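Local structure of calcium uptake protein 3, mitochondrial (Homo sapiens, 6AGI) at residues 63-68 with 212-217; 108-113 with 228-233; 264-269 with 276-281. The protein senses calcium through its EF-hands and, as a disulfide-linked heterodimer with MICU1, regulates the mitochondrial calcium uniporter channel in the central nervous system and skeletal muscle. All coordinates share one frame; numbering follows the deposited sequence.

Contact 1 of 3, residues 63-68 with 212-217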
ATOM      1  N   GLN B  63     -13.704  32.231  23.545  1.00 60.16           N
ATOM      2  CA  GLN B  63     -14.756  32.902  22.786  1.00 68.08           C
ATOM      3  C   GLN B  63     -14.628  32.602  21.293  1.00 65.76           C
ATOM      4  O   GLN B  63     -15.639  32.396  20.611  1.00 75.10           O
ATOM      5  CB  GLN B  63     -14.737  34.412  23.041  1.00 83.49           C
ATOM      6  CG  GLN B  63     -16.118  35.089  22.877  1.00 94.44           C
ATOM      7  CD  GLN B  63     -16.365  35.649  21.469  1.00 94.08           C
ATOM      8  OE1 GLN B  63     -15.492  36.286  20.876  1.00 99.92           O
ATOM      9  NE2 GLN B  63     -17.557  35.394  20.930  1.00 82.84           N
ATOM     10  N   MET B  64     -13.394  32.564  20.770  1.00 57.67           N
ATOM     11  CA  MET B  64     -13.191  32.172  19.372  1.00 57.14           C
ATOM     12  C   MET B  64     -13.824  30.812  19.073  1.00 52.55           C
ATOM     13  O   MET B  64     -14.458  30.631  18.027  1.00 48.78           O
ATOM     14  CB  MET B  64     -11.690  32.117  19.076  1.00 62.51           C
ATOM     15  CG  MET B  64     -11.243  31.532  17.735  1.00 54.30           C
ATOM     16  SD  MET B  64      -9.659  32.290  17.229  1.00 53.12           S
ATOM     17  CE  MET B  64     -10.162  33.985  16.920  1.00 54.42           C
ATOM     18  N   LEU B  65     -13.726  29.869  20.020  1.00 59.13           N
ATOM     19  CA  LEU B  65     -14.290  28.530  19.845  1.00 53.16           C
ATOM     20  C   LEU B  65     -15.782  28.429  20.125  1.00 58.86           C
ATOM     21  O   LEU B  65     -16.441  27.551  19.555  1.00 42.90           O
ATOM     22  CB  LEU B  65     -13.581  27.521  20.746  1.00 42.49           C
ATOM     23  CG  LEU B  65     -12.108  27.185  20.545  1.00 32.80           C
ATOM     24  CD1 LEU B  65     -11.515  26.268  21.617  1.00 37.13           C
ATOM     25  CD2 LEU B  65     -11.975  26.622  19.135  1.00 37.63           C
ATOM     26  N   ALA B  66     -16.323  29.268  21.016  1.00 75.06           N
ATOM     27  CA  ALA B  66     -17.735  29.157  21.384  1.00 82.84           C
ATOM     28  C   ALA B  66     -18.688  29.045  20.192  1.00 68.49           C
ATOM     29  O   ALA B  66     -19.775  28.474  20.332  1.00 68.73           O
ATOM     30  CB  ALA B  66     -18.131  30.358  22.242  1.00 94.40           C
ATOM     31  N   GLU B  67     -18.296  29.548  19.022  1.00 64.46           N
ATOM     32  CA  GLU B  67     -19.103  29.391  17.816  1.00 81.58           C
ATOM     33  C   GLU B  67     -19.192  27.961  17.273  1.00 90.44           C
ATOM     34  O   GLU B  67     -20.247  27.580  16.753  1.00103.49           O
ATOM     35  CB  GLU B  67     -18.551  30.300  16.735  1.00 96.39           C
ATOM     36  CG  GLU B  67     -17.137  29.911  16.412  1.00109.07           C
ATOM     37  CD  GLU B  67     -17.037  28.980  15.243  1.00118.82           C
ATOM     38  OE1 GLU B  67     -18.026  28.855  14.488  1.00117.28           O
ATOM     39  OE2 GLU B  67     -15.999  28.295  15.182  1.00127.19           O
ATOM     40  N   THR B  68     -18.156  27.136  17.458  1.00 65.02           N
ATOM     41  CA  THR B  68     -17.840  26.058  16.514  1.00 49.64           C
ATOM     42  C   THR B  68     -19.074  25.244  16.115  1.00 40.91           C
ATOM     43  O   THR B  68     -19.836  24.803  16.989  1.00 44.74           O
ATOM     44  CB  THR B  68     -16.810  25.113  17.128  1.00 37.90           C
ATOM     45  OG1 THR B  68     -15.733  25.891  17.649  1.00 39.23           O
ATOM     46  CG2 THR B  68     -16.253  24.194  16.055  1.00 28.14           C
ATOM     47  N   LEU B 212     -11.266  21.175  16.356  1.00 29.16           N
ATOM     48  CA  LEU B 212     -11.705  19.804  16.103  1.00 17.90           C
ATOM     49  C   LEU B 212     -12.215  19.149  17.380  1.00 18.91           C
ATOM     50  O   LEU B 212     -13.150  18.341  17.337  1.00 18.85           O
ATOM     51  CB  LEU B 212     -10.582  18.982  15.473  1.00 17.27           C
ATOM     52  CG  LEU B 212     -10.440  19.338  13.996  1.00 34.03           C
ATOM     53  CD1 LEU B 212      -9.380  18.470  13.344  1.00 28.52           C
ATOM     54  CD2 LEU B 212     -11.802  19.238  13.249  1.00 30.40           C
ATOM     55  N   LEU B 213     -11.649  19.522  18.525  1.00 20.04           N
ATOM     56  CA  LEU B 213     -12.078  18.944  19.790  1.00 22.73           C
ATOM     57  C   LEU B 213     -13.523  19.348  20.133  1.00 29.09           C
ATOM     58  O   LEU B 213     -14.347  18.501  20.513  1.00 33.71           O
ATOM     59  CB  LEU B 213     -11.092  19.393  20.857  1.00 22.67           C
ATOM     60  CG  LEU B 213     -10.499  18.421  21.849  1.00 30.41           C
ATOM     61  CD1 LEU B 213      -9.926  17.231  21.132  1.00 22.88           C
ATOM     62  CD2 LEU B 213      -9.412  19.171  22.626  1.00 31.43           C
ATOM     63  N   VAL B 214     -13.858  20.635  19.972  1.00 24.26           N
ATOM     64  CA  VAL B 214     -15.218  21.117  20.230  1.00 37.95           C
ATOM     65  C   VAL B 214     -16.182  20.671  19.127  1.00 43.10           C
ATOM     66  O   VAL B 214     -17.338  20.299  19.390  1.00 40.08           O
ATOM     67  CB  VAL B 214     -15.200  22.648  20.392  1.00 31.94           C
ATOM     68  CG1 VAL B 214     -16.590  23.178  20.594  1.00 31.89           C
ATOM     69  CG2 VAL B 214     -14.369  23.003  21.610  1.00 27.24           C
ATOM     70  N   HIS B 215     -15.727  20.702  17.880  1.00 25.43           N
ATOM     71  CA  HIS B 215     -16.568  20.260  16.783  1.00 26.52           C
ATOM     72  C   HIS B 215     -16.984  18.803  16.972  1.00 29.89           C
ATOM     73  O   HIS B 215     -18.137  18.446  16.707  1.00 20.66           O
ATOM     74  CB  HIS B 215     -15.813  20.452  15.468  1.00 17.94           C
ATOM     75  CG  HIS B 215     -16.547  19.942  14.268  1.00 16.97           C
ATOM     76  ND1 HIS B 215     -17.546  20.656  13.650  1.00 23.76           N
ATOM     77  CD2 HIS B 215     -16.425  18.793  13.567  1.00 30.05           C
ATOM     78  CE1 HIS B 215     -18.007  19.971  12.620  1.00 16.12           C
ATOM     79  NE2 HIS B 215     -17.347  18.832  12.550  1.00 15.71           N
ATOM     80  N   PHE B 216     -16.057  17.953  17.451  1.00 40.62           N
ATOM     81  CA  PHE B 216     -16.284  16.509  17.592  1.00 20.54           C
ATOM     82  C   PHE B 216     -17.064  16.172  18.850  1.00 30.74           C
ATOM     83  O   PHE B 216     -18.040  15.416  18.794  1.00 47.40           O
ATOM     84  CB  PHE B 216     -14.953  15.757  17.609  1.00 19.38           C
ATOM     85  CG  PHE B 216     -14.339  15.583  16.250  1.00 18.13           C
ATOM     86  CD1 PHE B 216     -15.130  15.580  15.105  1.00 25.88           C
ATOM     87  CD2 PHE B 216     -12.977  15.431  16.110  1.00 18.04           C
ATOM     88  CE1 PHE B 216     -14.560  15.409  13.842  1.00 27.17           C
ATOM     89  CE2 PHE B 216     -12.402  15.273  14.858  1.00 20.87           C
ATOM     90  CZ  PHE B 216     -13.196  15.252  13.720  1.00 27.67           C
ATOM     91  N   PHE B 217     -16.630  16.693  20.003  1.00 26.95           N
ATOM     92  CA  PHE B 217     -17.185  16.274  21.285  1.00 26.26           C
ATOM     93  C   PHE B 217     -17.898  17.393  22.032  1.00 34.94           C
ATOM     94  O   PHE B 217     -18.140  17.258  23.236  1.00 38.25           O
ATOM     95  CB  PHE B 217     -16.090  15.685  22.161  1.00 25.28           C
ATOM     96  CG  PHE B 217     -15.145  14.814  21.407  1.00 38.35           C
ATOM     97  CD1 PHE B 217     -15.519  13.532  21.022  1.00 46.98           C
ATOM     98  CD2 PHE B 217     -13.889  15.274  21.056  1.00 26.84           C
ATOM     99  CE1 PHE B 217     -14.655  12.724  20.311  1.00 23.59           C
ATOM    100  CE2 PHE B 217     -13.035  14.472  20.341  1.00 30.69           C
ATOM    101  CZ  PHE B 217     -13.427  13.193  19.965  1.00 22.86           C
TER

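Contact 2 of 3, residues 108-113 with 228-233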
ATOM      1  N   ARG B 108     -12.121   3.621   7.891  1.00 12.69           N
ATOM      2  CA  ARG B 108     -12.506   2.587   8.838  1.00 12.16           C
ATOM      3  C   ARG B 108     -11.300   2.064   9.585  1.00 15.64           C
ATOM      4  O   ARG B 108     -11.374   1.857  10.810  1.00 23.25           O
ATOM      5  CB  ARG B 108     -13.207   1.452   8.122  1.00 13.31           C
ATOM      6  CG  ARG B 108     -13.728   0.409   9.038  1.00 15.12           C
ATOM      7  CD  ARG B 108     -14.310  -0.735   8.222  1.00 27.18           C
ATOM      8  NE  ARG B 108     -15.245  -0.285   7.181  1.00 34.79           N
ATOM      9  CZ  ARG B 108     -16.576  -0.273   7.287  1.00 30.19           C
ATOM     10  NH1 ARG B 108     -17.176  -0.684   8.401  1.00 26.15           N
ATOM     11  NH2 ARG B 108     -17.313   0.154   6.267  1.00 28.06           N
ATOM     12  N   ILE B 109     -10.169   1.847   8.885  1.00 10.62           N
ATOM     13  CA  ILE B 109      -8.983   1.439   9.644  1.00 10.17           C
ATOM     14  C   ILE B 109      -8.643   2.490  10.710  1.00 12.41           C
ATOM     15  O   ILE B 109      -8.275   2.155  11.842  1.00 10.05           O
ATOM     16  CB  ILE B 109      -7.789   1.171   8.712  1.00  9.23           C
ATOM     17  CG1 ILE B 109      -7.999  -0.100   7.906  1.00 19.74           C
ATOM     18  CG2 ILE B 109      -6.473   1.010   9.494  1.00  8.66           C
ATOM     19  CD1 ILE B 109      -7.151  -0.129   6.597  1.00 11.34           C
ATOM     20  N   ALA B 110      -8.808   3.771  10.385  1.00  9.08           N
ATOM     21  CA  ALA B 110      -8.476   4.846  11.317  1.00 22.43           C
ATOM     22  C   ALA B 110      -9.425   4.873  12.514  1.00 23.99           C
ATOM     23  O   ALA B 110      -8.982   4.875  13.673  1.00 10.25           O
ATOM     24  CB  ALA B 110      -8.495   6.184  10.577  1.00  8.07           C
ATOM     25  N   PHE B 111     -10.737   4.870  12.244  1.00 25.33           N
ATOM     26  CA  PHE B 111     -11.746   4.780  13.299  1.00 17.90           C
ATOM     27  C   PHE B 111     -11.469   3.622  14.257  1.00 22.85           C
ATOM     28  O   PHE B 111     -11.493   3.794  15.491  1.00 13.99           O
ATOM     29  CB  PHE B 111     -13.136   4.617  12.678  1.00 14.75           C
ATOM     30  CG  PHE B 111     -14.236   4.592  13.690  1.00 15.05           C
ATOM     31  CD1 PHE B 111     -14.760   5.770  14.194  1.00 15.85           C
ATOM     32  CD2 PHE B 111     -14.724   3.387  14.162  1.00 30.13           C
ATOM     33  CE1 PHE B 111     -15.764   5.756  15.154  1.00 25.37           C
ATOM     34  CE2 PHE B 111     -15.733   3.361  15.126  1.00 45.01           C
ATOM     35  CZ  PHE B 111     -16.251   4.552  15.625  1.00 38.53           C
ATOM     36  N   ASN B 112     -11.219   2.424  13.703  1.00 25.32           N
ATOM     37  CA  ASN B 112     -10.910   1.296  14.568  1.00 24.58           C
ATOM     38  C   ASN B 112      -9.595   1.503  15.312  1.00 32.84           C
ATOM     39  O   ASN B 112      -9.481   1.129  16.482  1.00 26.88           O
ATOM     40  CB  ASN B 112     -10.867   0.015  13.752  1.00 20.64           C
ATOM     41  CG  ASN B 112     -12.233  -0.472  13.399  1.00 22.92           C
ATOM     42  OD1 ASN B 112     -13.214  -0.087  14.051  1.00 19.09           O
ATOM     43  ND2 ASN B 112     -12.332  -1.314  12.351  1.00 16.22           N
ATOM     44  N   MET B 113      -8.615   2.151  14.692  1.00 11.84           N
ATOM     45  CA  MET B 113      -7.410   2.439  15.453  1.00 48.51           C
ATOM     46  C   MET B 113      -7.692   3.362  16.629  1.00 33.94           C
ATOM     47  O   MET B 113      -6.955   3.336  17.617  1.00 44.17           O
ATOM     48  CB  MET B 113      -6.332   3.052  14.553  1.00 42.18           C
ATOM     49  CG  MET B 113      -5.540   2.019  13.759  1.00 27.85           C
ATOM     50  SD  MET B 113      -4.658   0.916  14.839  1.00  9.87           S
ATOM     51  CE  MET B 113      -3.130   1.848  14.954  1.00 10.91           C
ATOM     52  N   GLU B 228     -19.922   6.793  11.187  1.00 35.70           N
ATOM     53  CA  GLU B 228     -20.500   7.531  10.074  1.00 41.60           C
ATOM     54  C   GLU B 228     -20.071   9.006  10.097  1.00 39.34           C
ATOM     55  O   GLU B 228     -19.678   9.561   9.059  1.00 36.82           O
ATOM     56  CB  GLU B 228     -22.015   7.335  10.096  1.00 57.08           C
ATOM     57  CG  GLU B 228     -22.437   5.869   9.756  1.00 75.51           C
ATOM     58  CD  GLU B 228     -22.469   4.879  10.965  1.00 76.87           C
ATOM     59  OE1 GLU B 228     -22.604   5.318  12.131  1.00 72.92           O
ATOM     60  OE2 GLU B 228     -22.366   3.643  10.741  1.00 71.61           O
ATOM     61  N   ASP B 229     -20.063   9.645  11.277  1.00 42.17           N
ATOM     62  CA  ASP B 229     -19.591  11.031  11.316  1.00 50.96           C
ATOM     63  C   ASP B 229     -18.106  11.144  10.997  1.00 38.13           C
ATOM     64  O   ASP B 229     -17.692  12.057  10.276  1.00 30.83           O
ATOM     65  CB  ASP B 229     -19.853  11.689  12.674  1.00 61.37           C
ATOM     66  CG  ASP B 229     -21.282  11.540  13.146  1.00 67.20           C
ATOM     67  OD1 ASP B 229     -22.194  11.823  12.341  1.00 68.31           O
ATOM     68  OD2 ASP B 229     -21.493  11.246  14.350  1.00 65.51           O
ATOM     69  N   PHE B 230     -17.301  10.211  11.502  1.00 34.53           N
ATOM     70  CA  PHE B 230     -15.865  10.175  11.227  1.00 15.59           C
ATOM     71  C   PHE B 230     -15.601  10.098   9.725  1.00 19.77           C
ATOM     72  O   PHE B 230     -14.824  10.889   9.167  1.00 33.57           O
ATOM     73  CB  PHE B 230     -15.321   8.950  11.956  1.00 17.37           C
ATOM     74  CG  PHE B 230     -13.860   8.973  12.276  1.00 30.76           C
ATOM     75  CD1 PHE B 230     -13.370   9.770  13.310  1.00 38.63           C
ATOM     76  CD2 PHE B 230     -12.991   8.101  11.625  1.00 34.77           C
ATOM     77  CE1 PHE B 230     -12.022   9.757  13.640  1.00 36.87           C
ATOM     78  CE2 PHE B 230     -11.653   8.073  11.949  1.00 40.87           C
ATOM     79  CZ  PHE B 230     -11.166   8.905  12.959  1.00 45.20           C
ATOM     80  N   TYR B 231     -16.253   9.137   9.061  1.00 21.26           N
ATOM     81  CA  TYR B 231     -16.174   9.013   7.618  1.00 14.43           C
ATOM     82  C   TYR B 231     -16.574  10.313   6.946  1.00 25.23           C
ATOM     83  O   TYR B 231     -15.942  10.738   5.970  1.00 34.95           O
ATOM     84  CB  TYR B 231     -17.088   7.876   7.147  1.00 16.71           C
ATOM     85  CG  TYR B 231     -16.975   7.535   5.679  1.00 14.79           C
ATOM     86  CD1 TYR B 231     -17.517   8.352   4.700  1.00 17.65           C
ATOM     87  CD2 TYR B 231     -16.363   6.365   5.275  1.00 16.03           C
ATOM     88  CE1 TYR B 231     -17.419   8.030   3.360  1.00 22.45           C
ATOM     89  CE2 TYR B 231     -16.254   6.033   3.926  1.00 38.27           C
ATOM     90  CZ  TYR B 231     -16.796   6.884   2.976  1.00 25.59           C
ATOM     91  OH  TYR B 231     -16.711   6.581   1.648  1.00 38.66           O
ATOM     92  N   ARG B 232     -17.639  10.955   7.434  1.00 17.89           N
ATOM     93  CA  ARG B 232     -18.084  12.139   6.724  1.00 15.00           C
ATOM     94  C   ARG B 232     -17.112  13.292   6.898  1.00 17.16           C
ATOM     95  O   ARG B 232     -16.908  14.073   5.961  1.00 15.79           O
ATOM     96  CB  ARG B 232     -19.488  12.527   7.170  1.00 26.03           C
ATOM     97  CG  ARG B 232     -20.537  11.566   6.703  1.00 25.00           C
ATOM     98  CD  ARG B 232     -21.943  12.094   6.903  1.00 44.69           C
ATOM     99  NE  ARG B 232     -22.384  11.944   8.284  1.00 67.33           N
ATOM    100  CZ  ARG B 232     -23.304  11.063   8.672  1.00 75.10           C
ATOM    101  NH1 ARG B 232     -23.850  10.239   7.780  1.00 67.82           N
ATOM    102  NH2 ARG B 232     -23.654  10.983   9.953  1.00 83.70           N
ATOM    103  N   PHE B 233     -16.482  13.407   8.071  1.00 23.39           N
ATOM    104  CA  PHE B 233     -15.474  14.437   8.258  1.00 13.87           C
ATOM    105  C   PHE B 233     -14.298  14.233   7.310  1.00 13.07           C
ATOM    106  O   PHE B 233     -13.865  15.188   6.648  1.00 12.83           O
ATOM    107  CB  PHE B 233     -14.997  14.471   9.695  1.00 14.25           C
ATOM    108  CG  PHE B 233     -13.920  15.493   9.919  1.00 14.08           C
ATOM    109  CD1 PHE B 233     -14.237  16.845   9.967  1.00 14.43           C
ATOM    110  CD2 PHE B 233     -12.598  15.121  10.048  1.00 13.77           C
ATOM    111  CE1 PHE B 233     -13.260  17.796  10.159  1.00 40.03           C
ATOM    112  CE2 PHE B 233     -11.607  16.073  10.238  1.00 30.12           C
ATOM    113  CZ  PHE B 233     -11.933  17.415  10.294  1.00 18.67           C
TER

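Contact 3 of 3, residues 264-269 with 276-281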
ATOM      1  N   ILE B 264      -0.003  20.441 -11.050  1.00 33.17           N
ATOM      2  CA  ILE B 264      -0.436  19.946  -9.739  1.00 35.40           C
ATOM      3  C   ILE B 264       0.099  18.539  -9.494  1.00 41.71           C
ATOM      4  O   ILE B 264       0.545  18.203  -8.385  1.00 41.23           O
ATOM      5  CB  ILE B 264      -1.971  19.970  -9.626  1.00 27.12           C
ATOM      6  CG1 ILE B 264      -2.510  21.400  -9.678  1.00 33.91           C
ATOM      7  CG2 ILE B 264      -2.402  19.305  -8.343  1.00 24.84           C
ATOM      8  CD1 ILE B 264      -4.026  21.448  -9.829  1.00 31.56           C
ATOM      9  N   LEU B 265       0.058  17.693 -10.532  1.00 46.83           N
ATOM     10  CA  LEU B 265       0.527  16.313 -10.418  1.00 45.89           C
ATOM     11  C   LEU B 265       1.977  16.222  -9.971  1.00 47.68           C
ATOM     12  O   LEU B 265       2.354  15.266  -9.290  1.00 45.33           O
ATOM     13  CB  LEU B 265       0.374  15.587 -11.748  1.00 44.99           C
ATOM     14  CG  LEU B 265      -1.051  15.201 -12.071  1.00 34.06           C
ATOM     15  CD1 LEU B 265      -1.096  14.301 -13.301  1.00 31.35           C
ATOM     16  CD2 LEU B 265      -1.547  14.531 -10.851  1.00 27.35           C
ATOM     17  N   LEU B 266       2.822  17.167 -10.380  1.00 59.91           N
ATOM     18  CA  LEU B 266       4.233  17.024 -10.048  1.00 69.22           C
ATOM     19  C   LEU B 266       4.503  17.101  -8.555  1.00 76.21           C
ATOM     20  O   LEU B 266       5.595  16.711  -8.121  1.00 93.65           O
ATOM     21  CB  LEU B 266       5.090  18.051 -10.776  1.00 74.58           C
ATOM     22  CG  LEU B 266       5.648  17.443 -12.071  1.00 82.54           C
ATOM     23  CD1 LEU B 266       4.590  16.729 -12.927  1.00 77.44           C
ATOM     24  CD2 LEU B 266       6.443  18.463 -12.888  1.00 92.08           C
ATOM     25  N   ARG B 267       3.558  17.586  -7.749  1.00 67.67           N
ATOM     26  CA  ARG B 267       3.786  17.449  -6.318  1.00 67.31           C
ATOM     27  C   ARG B 267       3.737  15.989  -5.870  1.00 78.08           C
ATOM     28  O   ARG B 267       4.455  15.611  -4.928  1.00 83.83           O
ATOM     29  CB  ARG B 267       2.727  18.302  -5.584  1.00 73.34           C
ATOM     30  N   TYR B 268       3.127  15.103  -6.653  1.00 64.14           N
ATOM     31  CA  TYR B 268       2.959  13.723  -6.233  1.00 49.39           C
ATOM     32  C   TYR B 268       3.977  12.821  -6.896  1.00 52.59           C
ATOM     33  O   TYR B 268       3.902  11.591  -6.751  1.00 56.94           O
ATOM     34  CB  TYR B 268       1.547  13.226  -6.537  1.00 49.07           C
ATOM     35  CG  TYR B 268       0.440  14.057  -5.913  1.00 53.03           C
ATOM     36  CD1 TYR B 268       0.234  15.382  -6.309  1.00 45.14           C
ATOM     37  CD2 TYR B 268      -0.403  13.526  -4.933  1.00 55.65           C
ATOM     38  CE1 TYR B 268      -0.763  16.144  -5.745  1.00 50.04           C
ATOM     39  CE2 TYR B 268      -1.407  14.282  -4.369  1.00 46.38           C
ATOM     40  CZ  TYR B 268      -1.578  15.580  -4.779  1.00 46.30           C
ATOM     41  OH  TYR B 268      -2.578  16.332  -4.231  1.00 60.84           O
ATOM     42  N   THR B 269       4.916  13.393  -7.634  1.00 58.48           N
ATOM     43  CA  THR B 269       5.833  12.620  -8.447  1.00 72.48           C
ATOM     44  C   THR B 269       7.258  12.870  -7.985  1.00 89.32           C
ATOM     45  O   THR B 269       7.581  13.910  -7.394  1.00 97.82           O
ATOM     46  CB  THR B 269       5.728  12.988  -9.928  1.00 72.69           C
ATOM     47  OG1 THR B 269       5.998  14.389 -10.077  1.00 81.12           O
ATOM     48  CG2 THR B 269       4.332  12.711 -10.428  1.00 61.84           C
ATOM     49  N   VAL B 276      11.285  19.965 -17.584  1.00108.16           N
ATOM     50  CA  VAL B 276      11.253  19.170 -18.816  1.00108.20           C
ATOM     51  C   VAL B 276       9.947  18.397 -18.942  1.00 99.59           C
ATOM     52  O   VAL B 276       9.438  18.179 -20.053  1.00104.38           O
ATOM     53  CB  VAL B 276      12.456  18.208 -18.873  1.00104.61           C
ATOM     54  CG1 VAL B 276      12.543  17.558 -20.241  1.00 97.29           C
ATOM     55  CG2 VAL B 276      13.739  18.950 -18.582  1.00110.59           C
ATOM     56  N   PHE B 277       9.366  17.998 -17.813  1.00 90.57           N
ATOM     57  CA  PHE B 277       8.104  17.274 -17.856  1.00 87.04           C
ATOM     58  C   PHE B 277       6.947  18.189 -18.244  1.00 84.44           C
ATOM     59  O   PHE B 277       6.080  17.809 -19.049  1.00 91.15           O
ATOM     60  CB  PHE B 277       7.854  16.623 -16.508  1.00 91.51           C
ATOM     61  CG  PHE B 277       6.858  15.529 -16.559  1.00 98.00           C
ATOM     62  CD1 PHE B 277       7.046  14.452 -17.410  1.00104.71           C
ATOM     63  CD2 PHE B 277       5.724  15.578 -15.777  1.00101.12           C
ATOM     64  CE1 PHE B 277       6.126  13.433 -17.461  1.00109.78           C
ATOM     65  CE2 PHE B 277       4.796  14.570 -15.818  1.00106.35           C
ATOM     66  CZ  PHE B 277       4.994  13.492 -16.662  1.00111.61           C
ATOM     67  N   LEU B 278       6.903  19.395 -17.675  1.00 78.18           N
ATOM     68  CA  LEU B 278       5.880  20.349 -18.084  1.00 81.09           C
ATOM     69  C   LEU B 278       6.034  20.707 -19.558  1.00 84.68           C
ATOM     70  O   LEU B 278       5.042  20.795 -20.294  1.00 82.68           O
ATOM     71  CB  LEU B 278       5.951  21.604 -17.216  1.00 86.27           C
ATOM     72  CG  LEU B 278       5.479  21.452 -15.771  1.00 84.92           C
ATOM     73  CD1 LEU B 278       5.801  22.718 -14.980  1.00 87.99           C
ATOM     74  CD2 LEU B 278       3.996  21.122 -15.722  1.00 81.22           C
ATOM     75  N   GLU B 279       7.275  20.903 -20.016  1.00 83.67           N
ATOM     76  CA  GLU B 279       7.491  21.126 -21.439  1.00 81.98           C
ATOM     77  C   GLU B 279       7.011  19.926 -22.251  1.00 87.62           C
ATOM     78  O   GLU B 279       6.653  20.069 -23.429  1.00 90.20           O
ATOM     79  CB  GLU B 279       8.965  21.431 -21.714  1.00 77.12           C
ATOM     80  N   ASN B 280       6.974  18.737 -21.633  1.00 96.19           N
ATOM     81  CA  ASN B 280       6.481  17.567 -22.353  1.00 99.46           C
ATOM     82  C   ASN B 280       4.957  17.601 -22.458  1.00 97.04           C
ATOM     83  O   ASN B 280       4.414  17.380 -23.546  1.00 91.39           O
ATOM     84  CB  ASN B 280       6.995  16.285 -21.652  1.00104.00           C
ATOM     85  CG  ASN B 280       6.118  15.024 -21.879  1.00102.21           C
ATOM     86  OD1 ASN B 280       5.357  14.920 -22.839  1.00114.52           O
ATOM     87  ND2 ASN B 280       6.251  14.057 -20.977  1.00 94.50           N
ATOM     88  N   VAL B 281       4.247  18.034 -21.405  1.00 93.49           N
ATOM     89  CA  VAL B 281       2.790  18.100 -21.551  1.00 84.90           C
ATOM     90  C   VAL B 281       2.376  19.236 -22.492  1.00 81.76           C
ATOM     91  O   VAL B 281       1.452  19.073 -23.299  1.00 68.19           O
ATOM     92  CB  VAL B 281       2.078  18.204 -20.188  1.00 70.76           C
ATOM     93  CG1 VAL B 281       2.566  19.399 -19.381  1.00 73.86           C
ATOM     94  CG2 VAL B 281       0.564  18.256 -20.401  1.00 57.84           C
TER

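Contact 1 of 3, residues 63-68 with 212-217
Thr68 meets helix 211-217 through three side-chain atoms: CB and OG1 lie beside Val214, and CG2 lies at His215. Its CB is 4.0 Å from Val214 CG1, the two side chains passing at a slant. From CB the branch divides. The methyl CG2 runs on anti to the backbone N and reaches the backbone end of the histidine side chain, 3.8 Å from His215 CB; it sits at the edge of the imidazole, near the ring plane, rather than over a face. The other branch, OG1, passes 4.1 Å from Val214 CG1 but has its polar role within its own segment: it lies beside the backbone N (chi1 -49°) and donates to Leu65 O over 2.6 Å, in the carbonyl plane and on a lone pair. Thr68 N also binds Leu65 O, at 2.7 Å, so two donors of one residue hold this carbonyl. The contact thus joins the chain following helix 58-66 to the short helix 211-217, whose other side chains Leu212 and Leu213 touch helices 90-101 and 124-138 respectively; it lies away from the calcium sites. Leu65, three residues before Thr68, brings CD1 to 4.3 Å from Val214 CG2, and the isopropyl group of Val214 is therefore met on both methyls, CG1 by the threonine and CG2 by the leucine. All four touching residues are buried. Just past the segment, His215 ND1 is hydrogen-bonded to Pro69 O, and Thr68 O accepts from Lys219 NZ.

Contact 2 of 3, residues 108-113 with 228-233
The helix leading into the calcium loop of EF-hand 1, helix 104-114, packs against the long helix 227-250 through a T-shaped pair of rings, Phe111 and Phe230. The centroids lie 5.5 Å apart and the planes stand at 69°, with the edge of Phe111 directed at the face of Phe230. The approach is off-centre: Phe111 holds its CG anti to the backbone N (chi1 -177°), which carries the CD1 edge of its ring over the CG end of the Phe230 ring, 3.8 Å from Phe230 CG. Closer to the backbone, Phe111 CB lies 3.6 Å from Phe230 CD2.

Phe111 precedes the first calcium ligand, Asp115, by four residues. Their side chains are about 4 Å apart at the nearest atoms, and the calcium ion is about 7 Å from the Phe111 side chain. The Phe111 side chain also touches Val122 of the loop, while that of Phe230 touches Leu225, just ahead of its own helix. These distances are consistent with the contact coupling the entry of the calcium loop to helix 227-250. The same two helices meet at a second aromatic pair, Tyr231 with Phe107, edge-to-face. A different side of helix 104-114 faces the second subunit, where Arg330 of that subunit donates to Met113 O.

Phe230 is covered on a face by Phe111 and bordered along an edge by Ala110, and all three residues are buried. At that edge Phe230 CE2 lies against the backbone of helix 104-114, 3.3 Å from Phe111 N, and Ala110 CB stands in the ring plane, 3.9 Å from Phe230 CE2.

Contact 3 of 3, residues 264-269 with 276-281
Leu266, on the chain following helix 258-265, reaches Phe277 and Leu278 on helix 274-284, which falls in the degenerate EF-hand 2. The antiparallel pairing of strands 255-256 and 291-292 links the two helix-loop-helix units, as between the loops of paired EF-hands. The closer half of the contact is at the ring: Leu266 CD1 meets Phe277 at its edge, near the ring plane, 3.3 Å from Phe277 CD2 and 3.6 Å from Phe277 CE2. Phe277 holds CG anti to its backbone N (chi1 -161°), which turns this CD2/CE2 edge to Leu266; its side chain also touches Ile351 of helix 342-352, the first helix of EF-hand 3. The looser half lies with the second methyl, Leu266 CD2, 4.3 Å from Leu278 CG. The contact as a whole is at the surface, its three residues all partly exposed. With an alanine in place of Leu266 both methyls disappear, and the ring edge of Phe277 would probably lose its neighbour on this side, leaving a gap between the two segments. The backbone of Leu266 is tied separately to the turn that follows: Thr269 OG1 donates to Leu266 O over 3.1 Å, from a position 35° above the carbonyl plane.

Contacts 1 and 2 are buried and adjoin each other, whereas contact 3 is a surface contact on the opposite side of the chain's centre, its centre about 40 Å from that of contact 1 and about 33 Å from that of contact 2. The first two are connected through consecutive helices 211-217 and 227-250, where Phe216 meets Phe233 edge-to-face and Leu212 CD2 lies 3.5 Å from Phe233 CZ. All three rely on apolar packing across their segments, but the groups differ: aliphatic and threonine groups with a histidine CB in contact 1, a T-shaped ring pair near a calcium loop in contact 2, and a leucine meeting a ring edge and another leucine in contact 3.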